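Local coordinates for protein dermonecrotic toxin (Pasteurella multocida, PDB 2EBF) that acts as a mitogenic, bone-resorbing toxin in atrophic rhinitis of pigs and carries a thiol protease-like catalytic triad in its C-terminal region, at residues 580-585 with 688-693; 383-388 with 444-449; 129-134 with 739-744; 274-279 with 288-293. All blocks are in the same frame, centred on the assembly; numbering follows the deposited sequence.

How the contacts relate
The four contacts are spread along the C-terminal region of the toxin. Contact 3 closes the longest loop, tying the turn between helices 115-129 and 135-143 to the tail of the chain, and the other three are nested inside that loop. Contacts 4 and 2 follow each other within the C2 domain. Their centres lie about 27 Å apart, contact 4 where a loop folds back on helix 288-300 and contact 2 between two helices beside the mixed sheet. Contact 1 comes later, in the C3 domain, about 73 Å from contact 2 and about 38 Å from contact 3 between centres. The C2 and C3 contacts lie on opposite sides of the chain's centre, and contact 3 brings the C-terminal tail to the N-terminal helical region.

Contact 1 (580-585 with 688-693); sequences FPTEQS and VHDQLD
Phe580 lays one ring face over the peptide leading from His689 into Asp690, where a type I turn (Asp690 to Asp693) and an overlapping Asx turn both begin. Thr582 and Ser585 form the capping box that starts helix 583-591. The contact joins this helix start to the loop between strands 676-681 and 697-700 of the C3 domain's antiparallel sheet.

Van der Waals packing belongs mostly to Phe580. Its CG lies beside the backbone N, anti to the carbonyl carbon (chi1 -67°), which carries the ring to the His689-Asp690 peptide. The carbonyl carbon of His689 sits 3.6 Å above the plane of the Phe580 ring, over its centre, while Phe580 CZ comes within 3.4 Å of Val688 CG2. The Thr582 methyl CG2 crosses the Asp690 side chain at a slant, 3.6 Å from Asp690 OD2.

No direct hydrogen bond crosses, and water does the polar work. One water donates to Phe580 O and Asp690 OD2. A second donates to Pro581 O and Asp693 OD2 and accepts from Asp690 N, 2.9 Å away. A third links Glu583 N to Asp693 OD1.

Arg586 makes salt bridges to Asp693 and Glu583, probably offsetting the repulsion between their carboxylates (Glu583 OE2 to Asp693 OD1, 4.7 Å).

Within the loop, Asp690 O is gripped from opposite faces of its plane by His689 ND1 and Asp693 N, and Asp690 OD1 accepts from Leu692 N through its anti lone pair. At the helix start, Thr582 N donates to Ser585 OG at 2.7 Å, and Ser585 N to Thr582 OG1 at 3.1 Å.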
# COMPACT_ATOMS: atom_id res chain seq x y z
N PHE A 580 -2.48 40.09 10.97
CA PHE A 580 -1.35 40.21 10.07
C PHE A 580 -0.09 39.70 10.73
O PHE A 580 0.10 39.88 11.94
CB PHE A 580 -1.15 41.66 9.64
CG PHE A 580 -2.26 42.19 8.78
CD1 PHE A 580 -3.06 43.23 9.23
CD2 PHE A 580 -2.51 41.64 7.53
CE1 PHE A 580 -4.08 43.72 8.44
CE2 PHE A 580 -3.53 42.12 6.74
CZ PHE A 580 -4.32 43.16 7.19
N PRO A 581 0.78 39.05 9.94
CA PRO A 581 2.09 38.65 10.46
C PRO A 581 2.91 39.89 10.81
O PRO A 581 2.72 40.96 10.21
CB PRO A 581 2.72 37.89 9.29
CG PRO A 581 1.94 38.27 8.09
CD PRO A 581 0.58 38.64 8.54
N THR A 582 3.80 39.74 11.78
CA THR A 582 4.68 40.83 12.20
C THR A 582 6.10 40.29 12.28
O THR A 582 6.32 39.08 12.21
CB THR A 582 4.29 41.39 13.58
OG1 THR A 582 4.31 40.33 14.55
CG2 THR A 582 2.90 42.02 13.55
N GLU A 583 7.06 41.19 12.43
CA GLU A 583 8.44 40.78 12.63
C GLU A 583 8.56 39.92 13.89
O GLU A 583 9.30 38.94 13.90
CB GLU A 583 9.37 41.99 12.67
CG GLU A 583 9.57 42.65 11.29
CD GLU A 583 10.36 41.77 10.32
OE1 GLU A 583 11.58 42.00 10.19
OE2 GLU A 583 9.77 40.85 9.70
N GLN A 584 7.79 40.28 14.92
CA GLN A 584 7.69 39.48 16.14
C GLN A 584 7.22 38.05 15.87
O GLN A 584 7.85 37.10 16.33
CB GLN A 584 6.79 40.17 17.18
CG GLN A 584 6.71 39.42 18.51
CD GLN A 584 5.97 40.19 19.61
OE1 GLN A 584 6.44 40.26 20.75
NE2 GLN A 584 4.82 40.75 19.28
N SER A 585 6.13 37.90 15.12
CA SER A 585 5.58 36.57 14.81
C SER A 585 6.52 35.77 13.91
O SER A 585 6.60 34.54 14.02
CB SER A 585 4.19 36.68 14.17
OG SER A 585 4.23 37.26 12.87
N VAL A 688 -1.74 43.25 1.26
CA VAL A 688 -2.27 43.68 2.55
C VAL A 688 -1.35 43.24 3.71
O VAL A 688 -0.83 42.11 3.71
CB VAL A 688 -3.75 43.23 2.72
CG1 VAL A 688 -3.86 41.72 2.94
CG2 VAL A 688 -4.40 43.98 3.84
N HIS A 689 -1.14 44.14 4.67
CA HIS A 689 -0.09 43.97 5.68
C HIS A 689 -0.39 44.76 6.94
O HIS A 689 -1.21 45.69 6.93
CB HIS A 689 1.25 44.45 5.11
CG HIS A 689 1.22 45.85 4.59
ND1 HIS A 689 1.42 46.95 5.40
CD2 HIS A 689 0.98 46.34 3.35
CE1 HIS A 689 1.33 48.05 4.68
NE2 HIS A 689 1.06 47.71 3.43
N ASP A 690 0.31 44.41 8.02
CA ASP A 690 0.27 45.19 9.25
C ASP A 690 0.77 46.62 8.97
O ASP A 690 1.69 46.81 8.17
CB ASP A 690 1.13 44.53 10.33
CG ASP A 690 0.86 45.09 11.71
OD1 ASP A 690 1.23 46.26 11.97
OD2 ASP A 690 0.29 44.36 12.54
N GLN A 691 0.15 47.60 9.63
CA GLN A 691 0.45 49.02 9.38
C GLN A 691 1.91 49.42 9.51
O GLN A 691 2.40 50.25 8.75
CB GLN A 691 -0.42 49.93 10.27
CG GLN A 691 -1.70 50.41 9.60
CD GLN A 691 -1.45 51.12 8.27
OE1 GLN A 691 -1.72 50.56 7.20
NE2 GLN A 691 -0.91 52.33 8.33
N LEU A 692 2.61 48.83 10.47
CA LEU A 692 4.00 49.20 10.71
C LEU A 692 5.00 48.13 10.23
O LEU A 692 6.11 48.04 10.74
CB LEU A 692 4.21 49.56 12.19
CG LEU A 692 3.77 48.59 13.29
CD1 LEU A 692 4.97 47.84 13.86
CD2 LEU A 692 3.06 49.37 14.41
N ASP A 693 4.59 47.36 9.22
CA ASP A 693 5.41 46.24 8.75
C ASP A 693 6.69 46.71 8.06
O ASP A 693 6.72 47.78 7.45
CB ASP A 693 4.61 45.32 7.82
CG ASP A 693 5.14 43.89 7.81
OD1 ASP A 693 6.12 43.61 8.53
OD2 ASP A 693 4.57 43.05 7.09
O HOH W 1 -0.78 42.07 13.37
O HOH W 2 2.07 42.17 7.61
O HOH W 3 6.17 43.90 11.73

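Contact 2 (383-388 with 444-449); sequences DFFLNN and RKLLQS
Leu386 reaches from helix 379-387 across to Lys445, Leu446 and Ser449 of helix 442-452; the axes of segments 383-387 and 444-449 approach to 10.4 Å and run nearly parallel, 27° apart. Its CG is anti to the carbonyl carbon, and the two methyls touch the facing helix one turn apart: CD1 meets Lys445 CB at 3.8 Å, while CD2 presses on Ser449 OG at 3.3 Å. That hydroxyl stands between its own backbone N and carbonyl carbon (chi1 77°), from where it donates back to Leu446 O, 2.7 Å from OG, so it turns a satisfied oxygen to the methyl.

Phe385 takes a different rotamer, CG anti to the backbone N (chi1 173°), which swings its ring toward the sheet. There Phe385 CE1 touches Leu446 CD2 at 3.7 Å, the two side chains crossing at about a right angle. Both also touch Ile400 of strand 399-402, so the helices pack side by side on the mixed sheet of the C2 domain.

At the solvent-facing border, Lys445 bends at chi3 to bring NZ within 4.3 Å of Asp383 OD1, beyond a salt bridge. The pairing therefore depends on methyl and ring packing, with at most a loose electrostatic attraction at its border.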
# COMPACT_ATOMS: atom_id res chain seq x y z
N ASP A 383 21.32 -28.18 6.89
CA ASP A 383 22.26 -29.19 7.42
C ASP A 383 23.63 -28.60 7.76
O ASP A 383 24.20 -28.93 8.80
CB ASP A 383 22.39 -30.37 6.47
CG ASP A 383 21.15 -31.25 6.45
OD1 ASP A 383 20.47 -31.38 7.49
OD2 ASP A 383 20.86 -31.84 5.39
N PHE A 384 24.15 -27.74 6.88
CA PHE A 384 25.41 -27.03 7.15
C PHE A 384 25.32 -26.19 8.43
O PHE A 384 26.23 -26.22 9.27
CB PHE A 384 25.78 -26.12 5.97
CG PHE A 384 27.02 -25.30 6.22
CD1 PHE A 384 26.93 -24.03 6.79
CD2 PHE A 384 28.28 -25.81 5.91
CE1 PHE A 384 28.07 -23.29 7.05
CE2 PHE A 384 29.42 -25.07 6.16
CZ PHE A 384 29.32 -23.82 6.73
N PHE A 385 24.24 -25.44 8.56
CA PHE A 385 24.01 -24.62 9.75
C PHE A 385 24.00 -25.51 11.00
O PHE A 385 24.72 -25.26 11.97
CB PHE A 385 22.69 -23.84 9.61
CG PHE A 385 22.30 -23.11 10.85
CD1 PHE A 385 21.21 -23.55 11.62
CD2 PHE A 385 23.03 -22.02 11.29
CE1 PHE A 385 20.87 -22.89 12.78
CE2 PHE A 385 22.69 -21.35 12.46
CZ PHE A 385 21.60 -21.78 13.20
N LEU A 386 23.20 -26.58 10.96
CA LEU A 386 23.10 -27.49 12.11
C LEU A 386 24.43 -28.15 12.45
O LEU A 386 24.75 -28.30 13.62
CB LEU A 386 21.99 -28.53 11.90
CG LEU A 386 20.57 -27.95 11.76
CD1 LEU A 386 19.56 -29.04 11.56
CD2 LEU A 386 20.22 -27.11 12.97
N ASN A 387 25.20 -28.51 11.42
CA ASN A 387 26.54 -29.10 11.62
C ASN A 387 27.54 -28.15 12.27
O ASN A 387 28.53 -28.59 12.86
CB ASN A 387 27.11 -29.61 10.29
CG ASN A 387 26.41 -30.86 9.81
OD1 ASN A 387 26.48 -31.20 8.62
ND2 ASN A 387 25.72 -31.55 10.71
N ASN A 388 27.29 -26.85 12.16
CA ASN A 388 28.16 -25.84 12.74
C ASN A 388 27.47 -25.03 13.83
O ASN A 388 27.94 -23.97 14.23
CB ASN A 388 28.69 -24.91 11.64
CG ASN A 388 29.58 -25.65 10.67
OD1 ASN A 388 29.17 -25.95 9.56
ND2 ASN A 388 30.80 -25.97 11.10
N ARG A 444 12.10 -29.55 10.16
CA ARG A 444 11.78 -30.13 11.46
C ARG A 444 13.00 -30.14 12.38
O ARG A 444 12.93 -29.73 13.54
CB ARG A 444 11.24 -31.55 11.28
CG ARG A 444 10.74 -32.20 12.54
CD ARG A 444 10.04 -33.53 12.25
NE ARG A 444 8.83 -33.35 11.43
CZ ARG A 444 7.64 -32.98 11.90
NH1 ARG A 444 7.45 -32.74 13.20
NH2 ARG A 444 6.62 -32.84 11.06
N LYS A 445 14.13 -30.60 11.85
CA LYS A 445 15.39 -30.64 12.58
C LYS A 445 15.86 -29.26 13.05
O LYS A 445 16.38 -29.11 14.16
CB LYS A 445 16.48 -31.30 11.74
CG LYS A 445 16.57 -32.81 11.94
CD LYS A 445 17.31 -33.50 10.79
CE LYS A 445 18.81 -33.49 10.98
NZ LYS A 445 19.46 -34.60 10.21
N LEU A 446 15.67 -28.26 12.18
CA LEU A 446 16.01 -26.87 12.50
C LEU A 446 15.20 -26.39 13.69
O LEU A 446 15.74 -25.82 14.63
CB LEU A 446 15.73 -25.98 11.29
CG LEU A 446 16.60 -24.78 10.92
CD1 LEU A 446 15.72 -23.70 10.36
CD2 LEU A 446 17.49 -24.24 12.05
N LEU A 447 13.88 -26.62 13.64
CA LEU A 447 12.98 -26.27 14.73
C LEU A 447 13.37 -27.02 16.00
O LEU A 447 13.38 -26.44 17.09
CB LEU A 447 11.55 -26.66 14.37
CG LEU A 447 10.38 -25.77 14.79
CD1 LEU A 447 9.13 -26.63 14.92
CD2 LEU A 447 10.62 -24.98 16.07
N GLN A 448 13.63 -28.32 15.85
CA GLN A 448 14.02 -29.16 16.97
C GLN A 448 15.27 -28.60 17.64
O GLN A 448 15.35 -28.53 18.87
CB GLN A 448 14.23 -30.61 16.48
CG GLN A 448 14.37 -31.65 17.59
CD GLN A 448 13.24 -31.59 18.60
OE1 GLN A 448 13.45 -31.20 19.75
NE2 GLN A 448 12.03 -31.94 18.17
N SER A 449 16.24 -28.17 16.83
CA SER A 449 17.50 -27.64 17.36
C SER A 449 17.31 -26.35 18.17
O SER A 449 18.00 -26.14 19.17
CB SER A 449 18.53 -27.43 16.25
OG SER A 449 18.26 -26.26 15.49

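Contact 3 (129-134 with 739-744); sequences LYLPEM and KPRLTR
Arg741 and Glu133 meet end-on and close a two-pronged salt bridge between the C-terminal tail and the turn that links helices 115-129 and 135-143. From CB, which points toward that turn, the Arg741 side chain runs extended through CG to CD and then bends at chi3 (-87°), swinging NE and the guanidinium to the carboxylate. Arg741 CZ lies 3.9 Å from Leu131 CD2.

The two terminal nitrogens do the gripping. NH1 of Arg741 donates to Glu133 OE1 at 2.9 Å and also passes Pro132 CD at 4.0 Å. NH2 of Arg741 gives Glu133 OE2 a nearly straight bond of 2.9 Å (167° at the hydrogen), and OE2 lies close to the guanidinium plane. NH2 has a second acceptor in Phe737 O. Both carboxylate oxygens are met on their syn side, though the two flat groups are twisted 34° apart.

Over one guanidinium face sits Leu131, whose CD2 is 3.4 Å from Arg741 NH2. Glu133 also bends at chi2 to present its carboxylate, and its side chain touches Phe737. Arg744, poorly ordered, comes only loosely near Pro132.

On the helical side, Tyr130 packs on Lys138 and Leu142, residues that line a glycan pocket; the side chain of Pro132 is about 14 Å from a bound glucose. Chemically, one bidentate charge pair, flanked by Leu131, carries a small surface interface. Solvent would probably weaken its attraction there, but the paired bonds to Glu133 and the Phe737 O acceptor on NH2 hold the guanidinium in its orientation.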
# COMPACT_ATOMS: atom_id res chain seq x y z
N LEU A 129 -17.65 11.58 -9.74
CA LEU A 129 -16.38 11.04 -9.24
C LEU A 129 -15.19 11.28 -10.16
O LEU A 129 -14.08 11.57 -9.70
CB LEU A 129 -16.52 9.54 -9.06
CG LEU A 129 -16.80 8.96 -7.67
CD1 LEU A 129 -17.18 10.01 -6.63
CD2 LEU A 129 -17.81 7.88 -7.80
N TYR A 130 -15.42 11.10 -11.46
CA TYR A 130 -14.37 11.18 -12.47
C TYR A 130 -14.59 12.41 -13.32
O TYR A 130 -15.55 12.49 -14.08
CB TYR A 130 -14.34 9.88 -13.30
CG TYR A 130 -14.06 8.68 -12.43
CD1 TYR A 130 -12.75 8.30 -12.11
CD2 TYR A 130 -15.11 7.94 -11.86
CE1 TYR A 130 -12.49 7.21 -11.30
CE2 TYR A 130 -14.85 6.85 -11.03
CZ TYR A 130 -13.54 6.49 -10.75
OH TYR A 130 -13.27 5.43 -9.92
N LEU A 131 -13.70 13.39 -13.15
CA LEU A 131 -13.82 14.67 -13.82
C LEU A 131 -13.42 14.47 -15.29
O LEU A 131 -12.84 13.43 -15.61
CB LEU A 131 -12.94 15.70 -13.11
CG LEU A 131 -13.44 16.20 -11.74
CD1 LEU A 131 -13.84 15.05 -10.84
CD2 LEU A 131 -12.38 17.02 -11.05
N PRO A 132 -13.76 15.42 -16.18
CA PRO A 132 -13.46 15.23 -17.61
C PRO A 132 -12.00 14.89 -17.94
O PRO A 132 -11.74 14.16 -18.91
CB PRO A 132 -13.84 16.58 -18.23
CG PRO A 132 -14.91 17.09 -17.33
CD PRO A 132 -14.46 16.70 -15.95
N GLU A 133 -11.05 15.43 -17.19
CA GLU A 133 -9.63 15.19 -17.47
C GLU A 133 -9.11 13.86 -16.90
O GLU A 133 -7.91 13.56 -17.00
CB GLU A 133 -8.78 16.35 -16.96
CG GLU A 133 -8.65 16.43 -15.44
CD GLU A 133 -9.78 17.18 -14.75
OE1 GLU A 133 -10.80 17.55 -15.39
OE2 GLU A 133 -9.63 17.41 -13.53
N MET A 134 -10.01 13.09 -16.29
CA MET A 134 -9.68 11.79 -15.69
C MET A 134 -10.20 10.59 -16.50
O MET A 134 -10.39 9.50 -15.95
CB MET A 134 -10.23 11.73 -14.26
CG MET A 134 -9.68 12.83 -13.33
SD MET A 134 -10.58 13.06 -11.76
CE MET A 134 -10.63 11.41 -11.20
N LYS A 739 -8.14 25.36 -11.30
CA LYS A 739 -9.02 26.52 -11.48
C LYS A 739 -10.43 26.12 -11.00
O LYS A 739 -10.98 25.12 -11.45
CB LYS A 739 -9.02 27.04 -12.92
CG LYS A 739 -9.90 28.28 -13.10
CD LYS A 739 -9.52 29.11 -14.32
CE LYS A 739 -10.53 30.23 -14.54
NZ LYS A 739 -10.25 31.01 -15.79
N PRO A 740 -10.98 26.86 -10.02
CA PRO A 740 -12.23 26.44 -9.39
C PRO A 740 -13.38 26.21 -10.36
O PRO A 740 -13.62 27.02 -11.25
CB PRO A 740 -12.54 27.60 -8.43
CG PRO A 740 -11.17 28.11 -8.05
CD PRO A 740 -10.44 28.08 -9.38
N ARG A 741 -14.06 25.08 -10.18
CA ARG A 741 -15.13 24.67 -11.07
C ARG A 741 -16.41 24.42 -10.31
O ARG A 741 -16.38 23.95 -9.17
CB ARG A 741 -14.77 23.35 -11.74
CG ARG A 741 -13.84 23.44 -12.91
CD ARG A 741 -13.56 22.04 -13.42
NE ARG A 741 -12.43 21.42 -12.72
CZ ARG A 741 -11.88 20.26 -13.07
NH1 ARG A 741 -12.37 19.56 -14.10
NH2 ARG A 741 -10.84 19.80 -12.38
N LEU A 742 -17.53 24.70 -10.96
CA LEU A 742 -18.84 24.24 -10.49
C LEU A 742 -18.92 22.73 -10.70
O LEU A 742 -18.23 22.16 -11.57
CB LEU A 742 -19.97 24.95 -11.23
CG LEU A 742 -20.20 26.43 -10.93
CD1 LEU A 742 -20.97 27.09 -12.08
CD2 LEU A 742 -20.93 26.62 -9.60
N THR A 743 -19.76 22.08 -9.89
CA THR A 743 -20.02 20.65 -10.04
C THR A 743 -20.64 20.37 -11.42
O THR A 743 -20.43 19.30 -12.01
CB THR A 743 -20.88 20.14 -8.87
OG1 THR A 743 -20.19 20.38 -7.64
CG2 THR A 743 -21.15 18.66 -9.00
N ARG A 744 -21.39 21.36 -11.92
CA ARG A 744 -21.79 21.42 -13.33
C ARG A 744 -22.39 20.10 -13.85
O ARG A 744 -21.92 19.52 -14.84
CB ARG A 744 -20.61 21.88 -14.19
CG ARG A 744 -20.93 22.09 -15.67
CD ARG A 744 -19.84 21.45 -16.52
NE ARG A 744 -20.38 20.84 -17.74
CZ ARG A 744 -19.87 19.77 -18.33
NH1 ARG A 744 -18.80 19.16 -17.82
NH2 ARG A 744 -20.44 19.28 -19.43

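Contact 4 (274-279 with 288-293); sequences ISPYSN and YPFTFF
This is local packing of a loop against the start of the next helix: Ile274, Pro276 and Asn279, in the loop following helix 267-273, lie against Pro289, Phe290 and Phe293 on the first two turns of helix 288-300, within the C2 domain.

Ile274 is wedged into the helix surface. Its CG2, anti to the backbone N, reaches 3.4 Å from Phe290 CA, at the edge of that residue's ring and near its plane, and also touches Phe293 CB at 4.0 Å. The other branch of Ile274 ends in CD1, against Pro289 CB.

Phe290 puts its CG anti to the backbone N (chi1 -178°), which turns the ring back over the loop. Pro276 N lies over one ring face, and Pro276 CD is 3.7 Å from Phe290 CE2. Asn279 crosses Phe290 and Pro289 at a slant: its CB meets Phe290 CB at 3.6 Å, and its OD1 rests against Pro289 CG at 3.4 Å.

Within the loop, Ser275 O accepts from Ser278 N and Asn279 ND2, which come from opposite faces of its plane, and Ser278 OG also pairs with Asn433. Ser275 OG accepts from Tyr277 N at 3.1 Å, making this a loop with an ST turn folded back on the helix that follows it.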
# COMPACT_ATOMS: atom_id res chain seq x y z
N ILE A 274 -2.11 -29.26 3.93
CA ILE A 274 -2.85 -30.41 3.40
C ILE A 274 -2.34 -30.84 2.02
O ILE A 274 -2.48 -30.10 1.03
CB ILE A 274 -4.38 -30.15 3.38
CG1 ILE A 274 -4.91 -29.91 4.80
CG2 ILE A 274 -5.12 -31.31 2.73
CD1 ILE A 274 -6.28 -29.25 4.87
N SER A 275 -1.75 -32.04 1.96
CA SER A 275 -1.23 -32.62 0.71
C SER A 275 -0.89 -34.10 0.93
O SER A 275 -0.98 -34.58 2.06
CB SER A 275 0.02 -31.86 0.24
OG SER A 275 1.17 -32.33 0.92
N PRO A 276 -0.51 -34.83 -0.15
CA PRO A 276 -0.05 -36.22 0.05
C PRO A 276 1.11 -36.36 1.05
O PRO A 276 1.23 -37.40 1.69
CB PRO A 276 0.41 -36.65 -1.36
CG PRO A 276 0.52 -35.37 -2.16
CD PRO A 276 -0.51 -34.46 -1.57
N TYR A 277 1.92 -35.31 1.20
CA TYR A 277 3.06 -35.32 2.13
C TYR A 277 2.63 -35.40 3.59
O TYR A 277 3.32 -36.01 4.41
CB TYR A 277 3.93 -34.07 1.95
CG TYR A 277 4.57 -33.92 0.59
CD1 TYR A 277 4.47 -32.72 -0.11
CD2 TYR A 277 5.30 -34.96 0.02
CE1 TYR A 277 5.07 -32.56 -1.35
CE2 TYR A 277 5.91 -34.81 -1.23
CZ TYR A 277 5.78 -33.61 -1.91
OH TYR A 277 6.38 -33.45 -3.14
N SER A 278 1.50 -34.78 3.91
CA SER A 278 1.00 -34.73 5.29
C SER A 278 -0.24 -35.60 5.47
O SER A 278 -0.67 -35.84 6.60
CB SER A 278 0.68 -33.29 5.69
OG SER A 278 -0.31 -32.74 4.84
N ASN A 279 -0.80 -36.06 4.36
CA ASN A 279 -2.08 -36.76 4.38
C ASN A 279 -2.10 -38.04 3.54
O ASN A 279 -2.40 -38.01 2.35
CB ASN A 279 -3.21 -35.81 3.98
CG ASN A 279 -3.31 -34.60 4.89
OD1 ASN A 279 -3.83 -34.67 6.00
ND2 ASN A 279 -2.79 -33.48 4.42
N TYR A 288 -8.26 -37.82 5.23
CA TYR A 288 -9.53 -37.07 5.30
C TYR A 288 -9.47 -35.57 5.00
O TYR A 288 -10.34 -35.06 4.28
CB TYR A 288 -10.24 -37.33 6.64
CG TYR A 288 -10.17 -38.76 7.12
CD1 TYR A 288 -10.33 -39.83 6.24
CD2 TYR A 288 -9.95 -39.05 8.46
CE1 TYR A 288 -10.26 -41.15 6.68
CE2 TYR A 288 -9.88 -40.37 8.92
CZ TYR A 288 -10.04 -41.41 8.03
OH TYR A 288 -9.96 -42.72 8.48
N PRO A 289 -8.46 -34.85 5.54
CA PRO A 289 -8.40 -33.42 5.22
C PRO A 289 -8.09 -33.21 3.75
O PRO A 289 -8.63 -32.29 3.14
CB PRO A 289 -7.23 -32.92 6.08
CG PRO A 289 -7.01 -33.97 7.11
CD PRO A 289 -7.36 -35.25 6.44
N PHE A 290 -7.25 -34.08 3.19
CA PHE A 290 -6.87 -34.02 1.78
C PHE A 290 -8.07 -34.28 0.88
O PHE A 290 -8.26 -33.58 -0.12
CB PHE A 290 -5.71 -34.98 1.49
CG PHE A 290 -5.23 -34.95 0.07
CD1 PHE A 290 -5.45 -36.04 -0.78
CD2 PHE A 290 -4.55 -33.84 -0.44
CE1 PHE A 290 -5.01 -36.01 -2.11
CE2 PHE A 290 -4.11 -33.81 -1.76
CZ PHE A 290 -4.34 -34.90 -2.60
N THR A 291 -8.88 -35.27 1.24
CA THR A 291 -10.13 -35.57 0.54
C THR A 291 -11.05 -34.35 0.56
O THR A 291 -11.56 -33.92 -0.48
CB THR A 291 -10.85 -36.79 1.15
OG1 THR A 291 -9.94 -37.91 1.18
CG2 THR A 291 -12.09 -37.17 0.35
N PHE A 292 -11.24 -33.79 1.76
CA PHE A 292 -12.05 -32.60 1.97
C PHE A 292 -11.60 -31.42 1.09
O PHE A 292 -12.41 -30.78 0.43
CB PHE A 292 -12.04 -32.21 3.45
CG PHE A 292 -12.68 -30.89 3.75
CD1 PHE A 292 -14.05 -30.79 3.96
CD2 PHE A 292 -11.90 -29.72 3.82
CE1 PHE A 292 -14.65 -29.56 4.24
CE2 PHE A 292 -12.49 -28.49 4.10
CZ PHE A 292 -13.86 -28.41 4.31
N PHE A 293 -10.29 -31.17 1.09
CA PHE A 293 -9.71 -30.05 0.34
C PHE A 293 -9.70 -30.32 -1.16
O PHE A 293 -9.93 -29.41 -1.96
CB PHE A 293 -8.29 -29.75 0.86
CG PHE A 293 -7.70 -28.46 0.34
CD1 PHE A 293 -6.49 -28.47 -0.35
CD2 PHE A 293 -8.34 -27.24 0.56
CE1 PHE A 293 -5.93 -27.29 -0.83
CE2 PHE A 293 -7.78 -26.04 0.08
CZ PHE A 293 -6.58 -26.07 -0.61